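Local atomic coordinates of Abbfa_003403 (Acinetobacter baumannii, PDB entry 4ZXH), a protein that probably builds a peptide product as a four-domain nonribosomal peptide synthetase, with condensation, adenylation, phosphopantetheine-bearing carrier and thioesterase domains. Residues A[742-747]-A[759-764]; A[669-674]-A[950-955]. All coordinates share one frame; numbering follows the deposited sequence.

Contact 1 (A[742-747]-A[759-764]); sequences EALDTI and LWNVYG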
loop_
_atom_site.group_PDB
_atom_site.type_symbol
_atom_site.label_atom_id
_atom_site.label_comp_id
_atom_site.label_asym_id
_atom_site.label_seq_id
_atom_site.Cartn_x
_atom_site.Cartn_y
_atom_site.Cartn_z
ATOM N N GLU A 742 21.557 6.751 -12.247
ATOM C CA GLU A 742 20.556 6.343 -11.276
ATOM C C GLU A 742 19.279 5.892 -11.978
ATOM O O GLU A 742 19.113 6.100 -13.179
ATOM C CB GLU A 742 20.255 7.478 -10.314
ATOM C CG GLU A 742 21.176 7.508 -9.124
ATOM C CD GLU A 742 20.804 8.585 -8.130
ATOM O OE1 GLU A 742 20.268 9.647 -8.541
ATOM O OE2 GLU A 742 21.021 8.342 -6.925
ATOM N N ALA A 743 18.380 5.267 -11.232
ATOM C CA ALA A 743 17.136 4.789 -11.817
ATOM C C ALA A 743 16.320 5.961 -12.348
ATOM O O ALA A 743 16.328 7.053 -11.773
ATOM C CB ALA A 743 16.340 3.996 -10.802
ATOM N N LEU A 744 15.647 5.743 -13.470
ATOM C CA LEU A 744 14.742 6.742 -14.003
ATOM C C LEU A 744 13.334 6.422 -13.509
ATOM O O LEU A 744 12.767 5.377 -13.851
ATOM C CB LEU A 744 14.798 6.773 -15.532
ATOM C CG LEU A 744 13.852 7.727 -16.261
ATOM C CD1 LEU A 744 14.110 9.144 -15.836
ATOM C CD2 LEU A 744 14.050 7.605 -17.751
ATOM N N ASP A 745 12.791 7.301 -12.671
ATOM C CA ASP A 745 11.440 7.123 -12.148
ATOM C C ASP A 745 10.426 7.643 -13.155
ATOM O O ASP A 745 10.751 8.481 -13.997
ATOM C CB ASP A 745 11.258 7.823 -10.787
ATOM C CG ASP A 745 11.720 9.275 -10.793
ATOM O OD1 ASP A 745 12.847 9.555 -11.264
ATOM O OD2 ASP A 745 10.938 10.147 -10.364
ATOM N N THR A 746 9.199 7.144 -13.067
ATOM C CA THR A 746 8.174 7.474 -14.048
ATOM C C THR A 746 7.847 8.972 -14.074
ATOM O O THR A 746 7.628 9.540 -15.148
ATOM C CB THR A 746 6.897 6.666 -13.786
ATOM O OG1 THR A 746 6.575 6.765 -12.402
ATOM C CG2 THR A 746 7.128 5.194 -14.102
ATOM N N ILE A 747 7.836 9.614 -12.907
ATOM C CA ILE A 747 7.521 11.041 -12.838
ATOM C C ILE A 747 8.518 11.886 -13.636
ATOM O O ILE A 747 8.117 12.760 -14.402
ATOM C CB ILE A 747 7.496 11.574 -11.387
ATOM C CG1 ILE A 747 6.664 10.667 -10.471
ATOM C CG2 ILE A 747 6.987 13.024 -11.364
ATOM C CD1 ILE A 747 5.179 10.681 -10.747
ATOM N N LEU A 759 14.498 10.552 -25.699
ATOM C CA LEU A 759 15.036 10.239 -24.378
ATOM C C LEU A 759 15.639 8.828 -24.336
ATOM O O LEU A 759 14.961 7.851 -24.664
ATOM C CB LEU A 759 13.933 10.377 -23.321
ATOM C CG LEU A 759 14.299 10.173 -21.847
ATOM C CD1 LEU A 759 15.450 11.090 -21.418
ATOM C CD2 LEU A 759 13.088 10.404 -20.971
ATOM N N TRP A 760 16.909 8.720 -23.949
ATOM C CA TRP A 760 17.510 7.416 -23.680
ATOM C C TRP A 760 17.707 7.203 -22.184
ATOM O O TRP A 760 18.315 8.042 -21.512
ATOM C CB TRP A 760 18.847 7.279 -24.388
ATOM C CG TRP A 760 18.742 7.263 -25.880
ATOM C CD1 TRP A 760 18.820 8.337 -26.727
ATOM C CD2 TRP A 760 18.552 6.113 -26.709
ATOM N NE1 TRP A 760 18.678 7.922 -28.029
ATOM C CE2 TRP A 760 18.506 6.562 -28.045
ATOM C CE3 TRP A 760 18.402 4.746 -26.450
ATOM C CZ2 TRP A 760 18.321 5.693 -29.120
ATOM C CZ3 TRP A 760 18.221 3.885 -27.516
ATOM C CH2 TRP A 760 18.182 4.362 -28.837
ATOM N N ASN A 761 17.176 6.103 -21.651
ATOM C CA ASN A 761 17.584 5.664 -20.318
ATOM C C ASN A 761 18.732 4.693 -20.501
ATOM O O ASN A 761 18.638 3.740 -21.267
ATOM C CB ASN A 761 16.451 5.014 -19.538
ATOM C CG ASN A 761 16.885 4.555 -18.154
ATOM O OD1 ASN A 761 17.646 5.240 -17.464
ATOM N ND2 ASN A 761 16.423 3.370 -17.751
ATOM N N VAL A 762 19.825 4.944 -19.805
ATOM C CA VAL A 762 21.071 4.316 -20.170
ATOM C C VAL A 762 21.810 3.857 -18.895
ATOM O O VAL A 762 21.722 4.505 -17.842
ATOM C CB VAL A 762 21.890 5.297 -21.055
ATOM C CG1 VAL A 762 22.508 6.404 -20.239
ATOM C CG2 VAL A 762 22.920 4.571 -21.858
ATOM N N TYR A 763 22.475 2.705 -18.972
ATOM C CA TYR A 763 22.980 2.027 -17.771
ATOM C C TYR A 763 24.306 1.294 -18.007
ATOM O O TYR A 763 24.606 0.839 -19.124
ATOM C CB TYR A 763 21.931 1.033 -17.228
ATOM C CG TYR A 763 22.472 0.023 -16.229
ATOM C CD1 TYR A 763 22.463 0.290 -14.871
ATOM C CD2 TYR A 763 22.995 -1.208 -16.650
ATOM C CE1 TYR A 763 22.973 -0.630 -13.951
ATOM C CE2 TYR A 763 23.509 -2.130 -15.738
ATOM C CZ TYR A 763 23.492 -1.833 -14.393
ATOM O OH TYR A 763 23.991 -2.732 -13.483
ATOM N N GLY A 764 25.091 1.188 -16.942
ATOM C CA GLY A 764 26.298 0.393 -16.968
ATOM C C GLY A 764 27.217 0.777 -15.831
ATOM O O GLY A 764 27.302 1.927 -15.486
#
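L744 and N761 bring the two backbones nearest, with 7.0 Å between their CA atoms, where the loop leading into helix 746-753 passes over the later part of strand 756-763. Both residues direct their CB toward the other segment and carry CG anti to the backbone N (chi1 177° for L744 and 180° for N761), which lays the two side chains alongside each other, running in opposite directions. The carboxamide of N761 rests on the base of the leucine, with OD1 3.8 Å from L744 CB. Further out, the methyl L744 CD2 lies 4.0 Å from N761 CB. The same methyl reaches L759, two residues earlier on the strand, at 4.4 Å between the two CD2 atoms. These residues belong to a beta-alpha-beta unit of the adenylation domain, in which helix 746-753 joins the neighbouring parallel strands 735-740 and 756-763. N761 opens a sequence matching the NxYGPTE core motif of adenylation domains. D745 takes the N-cap position of helix 746-753, and L744, immediately before it, is buried against strand 756-763. Its side chain also touches C739 on strand 735-740, while L759 packs on A737 of the same strand. While its CB and OD1 pack on L744, N761 gives ND2 to a hydrogen bond with D784 O, tying the polar end of this buried side chain to a loop beyond strand 773-777.

Contact 2 (A[669-674]-A[950-955]); sequences YAFDIS and TANKKL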
loop_
_atom_site.group_PDB
_atom_site.type_symbol
_atom_site.label_atom_id
_atom_site.label_comp_id
_atom_site.label_asym_id
_atom_site.label_seq_id
_atom_site.Cartn_x
_atom_site.Cartn_y
_atom_site.Cartn_z
ATOM N N TYR A 669 35.007 14.984 -15.541
ATOM C CA TYR A 669 35.780 13.971 -16.251
ATOM C C TYR A 669 36.272 12.914 -15.277
ATOM O O TYR A 669 36.906 11.935 -15.675
ATOM C CB TYR A 669 36.952 14.595 -17.001
ATOM C CG TYR A 669 37.958 15.273 -16.102
ATOM C CD1 TYR A 669 39.091 14.598 -15.662
ATOM C CD2 TYR A 669 37.784 16.597 -15.702
ATOM C CE1 TYR A 669 40.024 15.227 -14.838
ATOM C CE2 TYR A 669 38.706 17.221 -14.878
ATOM C CZ TYR A 669 39.822 16.530 -14.449
ATOM O OH TYR A 669 40.735 17.156 -13.636
ATOM N N ALA A 670 35.965 13.108 -14.001
ATOM C CA ALA A 670 36.237 12.090 -12.995
ATOM C C ALA A 670 35.068 11.127 -12.879
ATOM O O ALA A 670 35.014 10.326 -11.957
ATOM C CB ALA A 670 36.516 12.720 -11.679
ATOM N N PHE A 671 34.134 11.237 -13.820
ATOM C CA PHE A 671 33.020 10.304 -13.984
ATOM C C PHE A 671 33.104 9.779 -15.415
ATOM O O PHE A 671 33.189 10.563 -16.356
ATOM C CB PHE A 671 31.688 11.005 -13.722
ATOM C CG PHE A 671 30.526 10.082 -13.597
ATOM C CD1 PHE A 671 30.718 8.714 -13.400
ATOM C CD2 PHE A 671 29.221 10.578 -13.681
ATOM C CE1 PHE A 671 29.633 7.853 -13.285
ATOM C CE2 PHE A 671 28.117 9.723 -13.568
ATOM C CZ PHE A 671 28.325 8.359 -13.369
ATOM N N ASP A 672 33.113 8.465 -15.590
ATOM C CA ASP A 672 33.494 7.914 -16.894
ATOM C C ASP A 672 32.545 8.330 -18.012
ATOM O O ASP A 672 32.943 8.342 -19.177
ATOM C CB ASP A 672 33.624 6.367 -16.841
ATOM C CG ASP A 672 32.313 5.645 -16.499
ATOM O OD1 ASP A 672 31.309 6.299 -16.160
ATOM O OD2 ASP A 672 32.294 4.398 -16.558
ATOM N N ILE A 673 31.310 8.701 -17.675
ATOM C CA ILE A 673 30.307 8.943 -18.719
ATOM C C ILE A 673 30.661 10.200 -19.508
ATOM O O ILE A 673 30.224 10.374 -20.647
ATOM C CB ILE A 673 28.865 9.052 -18.147
ATOM C CG1 ILE A 673 28.617 10.395 -17.468
ATOM C CG2 ILE A 673 28.572 7.911 -17.180
ATOM C CD1 ILE A 673 27.198 10.541 -16.967
ATOM N N SER A 674 31.501 11.042 -18.913
ATOM C CA SER A 674 31.993 12.248 -19.566
ATOM C C SER A 674 32.764 11.920 -20.839
ATOM O O SER A 674 32.837 12.738 -21.762
ATOM C CB SER A 674 32.895 13.031 -18.620
ATOM O OG SER A 674 34.098 12.315 -18.416
ATOM N N THR A 950 26.342 12.921 -4.234
ATOM C CA THR A 950 27.730 12.494 -4.382
ATOM C C THR A 950 28.450 13.475 -5.303
ATOM O O THR A 950 27.822 14.368 -5.867
ATOM C CB THR A 950 27.827 11.075 -4.949
ATOM O OG1 THR A 950 27.342 11.052 -6.300
ATOM C CG2 THR A 950 27.015 10.126 -4.117
ATOM N N ALA A 951 29.761 13.331 -5.457
ATOM C CA ALA A 951 30.472 14.194 -6.393
ATOM C C ALA A 951 30.101 13.920 -7.874
ATOM O O ALA A 951 30.313 14.789 -8.725
ATOM C CB ALA A 951 31.956 14.058 -6.188
ATOM N N ASN A 952 29.563 12.729 -8.175
ATOM C CA ASN A 952 29.080 12.386 -9.523
ATOM C C ASN A 952 27.731 13.011 -9.849
ATOM O O ASN A 952 27.285 12.963 -11.006
ATOM C CB ASN A 952 28.897 10.871 -9.714
ATOM C CG ASN A 952 30.095 10.073 -9.334
ATOM O OD1 ASN A 952 31.059 9.975 -10.096
ATOM N ND2 ASN A 952 30.039 9.459 -8.155
ATOM N N LYS A 953 27.076 13.535 -8.810
ATOM C CA LYS A 953 25.700 14.057 -8.856
ATOM C C LYS A 953 24.685 12.906 -8.838
ATOM O O LYS A 953 23.774 12.854 -9.661
ATOM C CB LYS A 953 25.466 14.976 -10.081
ATOM C CG LYS A 953 26.409 16.201 -10.159
ATOM C CD LYS A 953 26.573 16.757 -8.764
ATOM C CE LYS A 953 27.525 17.932 -8.654
ATOM N NZ LYS A 953 27.534 18.341 -7.206
ATOM N N LYS A 954 24.874 11.983 -7.895
ATOM C CA LYS A 954 23.892 10.954 -7.563
ATOM C C LYS A 954 23.454 11.173 -6.131
ATOM O O LYS A 954 24.212 11.729 -5.339
ATOM C CB LYS A 954 24.467 9.537 -7.692
ATOM C CG LYS A 954 24.865 9.095 -9.076
ATOM C CD LYS A 954 25.505 7.739 -8.988
ATOM C CE LYS A 954 26.226 7.368 -10.272
ATOM N NZ LYS A 954 27.103 6.179 -10.049
ATOM N N LEU A 955 22.252 10.720 -5.781
ATOM C CA LEU A 955 21.787 10.783 -4.394
ATOM C C LEU A 955 22.698 9.960 -3.489
ATOM O O LEU A 955 22.981 8.777 -3.761
ATOM C CB LEU A 955 20.347 10.278 -4.269
ATOM C CG LEU A 955 19.237 11.122 -4.888
ATOM C CD1 LEU A 955 17.944 10.341 -4.873
ATOM C CD2 LEU A 955 19.076 12.403 -4.120
#
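F671 and N952 join two sequence elements typical of adenylation domains: F671 opens the FDxS sequence of the fourth core motif, and N952, in the type I turn T950 to K953, begins a sequence matching the tenth (NGKxDR in many relatives). K954 falls where that motif usually has its conserved lysine, consistent with a place beside the adenylation site. CG of F671 is anti to the backbone N (chi1 -168°), and the ring is thereby presented to the turn. N952 lies over one face, its amide plane inclined 58° to the ring; OD1 stands 3.5 Å from F671 CG, toward the rim. CB of the same asparagine makes a CH-pi contact, 4.2 Å from the ring centroid and 17° off the normal. I673 CG2 lies over the opposite face, offset toward the rim. The extended chain of K954 crosses the phenylalanine side chain at about a right angle, CE coming within 3.9 Å of F671 CZ. Each loop is also held from within. F671 O accepts from both the amide and the hydroxyl of S674, while T950 OG1 receives a hydrogen bond from K954 N at 3.1 Å.

How the contacts relate
Contact 1 is nested within the long chain loop that contact 2 closes, and their centres lie about 15 Å apart. They meet directly through E742, whose OE2 probably accepts a hydrogen bond from L955 N at 2.9 Å and packs 3.7 Å from K954 CB; a long, weak ion pair with R957 adds to this junction. The loop before helix 746-753 thus touches the same segment, 950-955, whose N952 lies over F671. A second connection runs through D672, which makes a weak hydrogen bond to T766, just beyond 759-764. With three core-motif sequences gathered here, contact 2 and the N761-G764 end of contact 1 probably lie near the adenylation site, as in relatives.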